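Local coordinates for protein disulfide isomerase (Salmonella enterica subsp. enterica serovar Typhimurium, PDB 3L9U) that is a thioredoxin-fold thiol-disulfide oxidoreductase that probably forms disulfide bonds in other proteins by passing on its own, at residues 53-58 against 193-198. Sequence-based numbering, arbitrary orientation.
Sequences ADLVTF and LVRELA
An end-on, two-pronged salt bridge between Arg195 of the C-terminal helix 187-198 and Asp54, in the turn that leads from helix 45-52 into edge strand 57-62, ties two elements of the thioredoxin fold together. Arg195 NH1 donates to Asp54 OD1 at 2.9 Å. Arg195 NH2 donates to Asp54 OD2 at 3.1 Å, and both bonds are nearly straight. Each carboxylate oxygen receives its N-H through the syn lone pair, and the carboxylate and guanidinium planes lie only 13° apart, so two bonds fix the rotation of both groups. Asp54 reaches the arginine with CG lodged between its backbone N and carbonyl carbon (chi1 59°), while the Arg195 chain bends at chi3 (71°) to bring its tip over to the turn.

Leu55 covers one face of the same guanidinium: its CD1 sits over the centre of the group, 3.6 Å from Arg195 CZ, and also lies against CB and CG of the arginine stem. The ion pair thus has an apolar methyl across its flat side and the carboxylate at its edge.

In this fold the C-terminal helix packs on the central sheet, and the turn before strand 57-62 meets one side of that helix. Next along the chain, at Val56, the contact is apolar. The two methyls of Val56 meet different helix residues, CG1 touching Ala198 CB at 3.6 Å and CG2 meeting Val194 CG1 at 4.0 Å, one helical turn earlier. Val56 and Val194 both rest on Leu26 of the neighbouring strand 25-30, and Val194 and Arg195 also touch Val52 near the end of helix 45-52. Just beyond Val56, backbone hydrogen bonds of Thr57 with Lys24 and Leu26 join the chain to the sheet.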
# COMPACT_ATOMS: atom_id res chain seq x y z
N ALA A 53 -11.85 -9.85 3.66
CA ALA A 53 -10.96 -10.06 4.81
C ALA A 53 -11.03 -11.48 5.36
O ALA A 53 -10.13 -11.93 6.06
CB ALA A 53 -11.27 -9.03 5.90
N ASP A 54 -12.11 -12.19 5.02
CA ASP A 54 -12.26 -13.58 5.42
C ASP A 54 -11.40 -14.51 4.58
O ASP A 54 -11.19 -15.67 4.94
CB ASP A 54 -13.73 -14.01 5.34
CG ASP A 54 -14.31 -13.86 3.94
OD1 ASP A 54 -14.26 -12.75 3.38
OD2 ASP A 54 -14.84 -14.85 3.40
N LEU A 55 -10.88 -14.00 3.46
CA LEU A 55 -10.12 -14.81 2.51
C LEU A 55 -8.66 -14.36 2.37
O LEU A 55 -7.75 -15.20 2.33
CB LEU A 55 -10.77 -14.79 1.12
CG LEU A 55 -12.02 -15.61 0.84
CD1 LEU A 55 -12.45 -15.40 -0.61
CD2 LEU A 55 -11.76 -17.08 1.11
N VAL A 56 -8.44 -13.05 2.29
CA VAL A 56 -7.09 -12.53 2.08
C VAL A 56 -6.76 -11.39 3.03
O VAL A 56 -7.65 -10.68 3.50
CB VAL A 56 -6.86 -12.08 0.61
CG1 VAL A 56 -7.07 -13.24 -0.35
CG2 VAL A 56 -7.79 -10.91 0.25
N THR A 57 -5.47 -11.23 3.30
CA THR A 57 -5.00 -10.18 4.19
C THR A 57 -4.55 -8.97 3.40
O THR A 57 -3.74 -9.09 2.48
CB THR A 57 -3.80 -10.68 5.03
OG1 THR A 57 -4.19 -11.84 5.77
CG2 THR A 57 -3.34 -9.60 5.99
N PHE A 58 -5.08 -7.80 3.75
CA PHE A 58 -4.65 -6.54 3.12
C PHE A 58 -3.19 -6.27 3.44
O PHE A 58 -2.79 -6.24 4.61
CB PHE A 58 -5.52 -5.37 3.57
CG PHE A 58 -5.04 -4.04 3.07
CD1 PHE A 58 -5.03 -3.76 1.71
CD2 PHE A 58 -4.60 -3.07 3.95
CE1 PHE A 58 -4.58 -2.54 1.24
CE2 PHE A 58 -4.15 -1.83 3.49
CZ PHE A 58 -4.14 -1.57 2.13
N LEU A 193 -14.09 -9.97 -7.74
CA LEU A 193 -12.90 -10.24 -8.55
C LEU A 193 -11.77 -10.76 -7.66
O LEU A 193 -11.13 -11.77 -7.97
CB LEU A 193 -12.48 -8.98 -9.30
CG LEU A 193 -11.14 -9.04 -10.05
CD1 LEU A 193 -11.09 -10.21 -11.04
CD2 LEU A 193 -10.89 -7.71 -10.75
N VAL A 194 -11.52 -10.05 -6.57
CA VAL A 194 -10.50 -10.51 -5.61
C VAL A 194 -10.81 -11.92 -5.08
O VAL A 194 -9.91 -12.76 -5.01
CB VAL A 194 -10.33 -9.51 -4.44
CG1 VAL A 194 -9.46 -10.11 -3.32
CG2 VAL A 194 -9.76 -8.18 -4.97
N ARG A 195 -12.07 -12.18 -4.72
CA ARG A 195 -12.43 -13.50 -4.19
C ARG A 195 -12.22 -14.59 -5.23
O ARG A 195 -11.75 -15.69 -4.92
CB ARG A 195 -13.87 -13.51 -3.69
CG ARG A 195 -14.15 -12.48 -2.60
CD ARG A 195 -15.60 -12.52 -2.15
NE ARG A 195 -15.87 -13.72 -1.38
CZ ARG A 195 -15.66 -13.85 -0.08
NH1 ARG A 195 -15.16 -12.84 0.63
NH2 ARG A 195 -15.94 -15.00 0.53
N GLU A 196 -12.57 -14.30 -6.47
CA GLU A 196 -12.38 -15.24 -7.57
C GLU A 196 -10.89 -15.54 -7.78
O GLU A 196 -10.49 -16.70 -7.94
CB GLU A 196 -12.98 -14.65 -8.85
CG GLU A 196 -12.87 -15.53 -10.09
CD GLU A 196 -13.85 -15.10 -11.17
OE1 GLU A 196 -15.06 -15.07 -10.89
OE2 GLU A 196 -13.40 -14.80 -12.30
N LEU A 197 -10.06 -14.50 -7.76
CA LEU A 197 -8.63 -14.68 -7.98
C LEU A 197 -7.99 -15.42 -6.81
O LEU A 197 -7.07 -16.22 -6.99
CB LEU A 197 -7.95 -13.33 -8.16
CG LEU A 197 -8.37 -12.58 -9.43
CD1 LEU A 197 -7.74 -11.19 -9.48
CD2 LEU A 197 -8.01 -13.39 -10.68
N ALA A 198 -8.51 -15.17 -5.61
CA ALA A 198 -7.89 -15.68 -4.38
C ALA A 198 -8.06 -17.19 -4.26
O ALA A 198 -7.26 -17.85 -3.60
CB ALA A 198 -8.49 -15.00 -3.16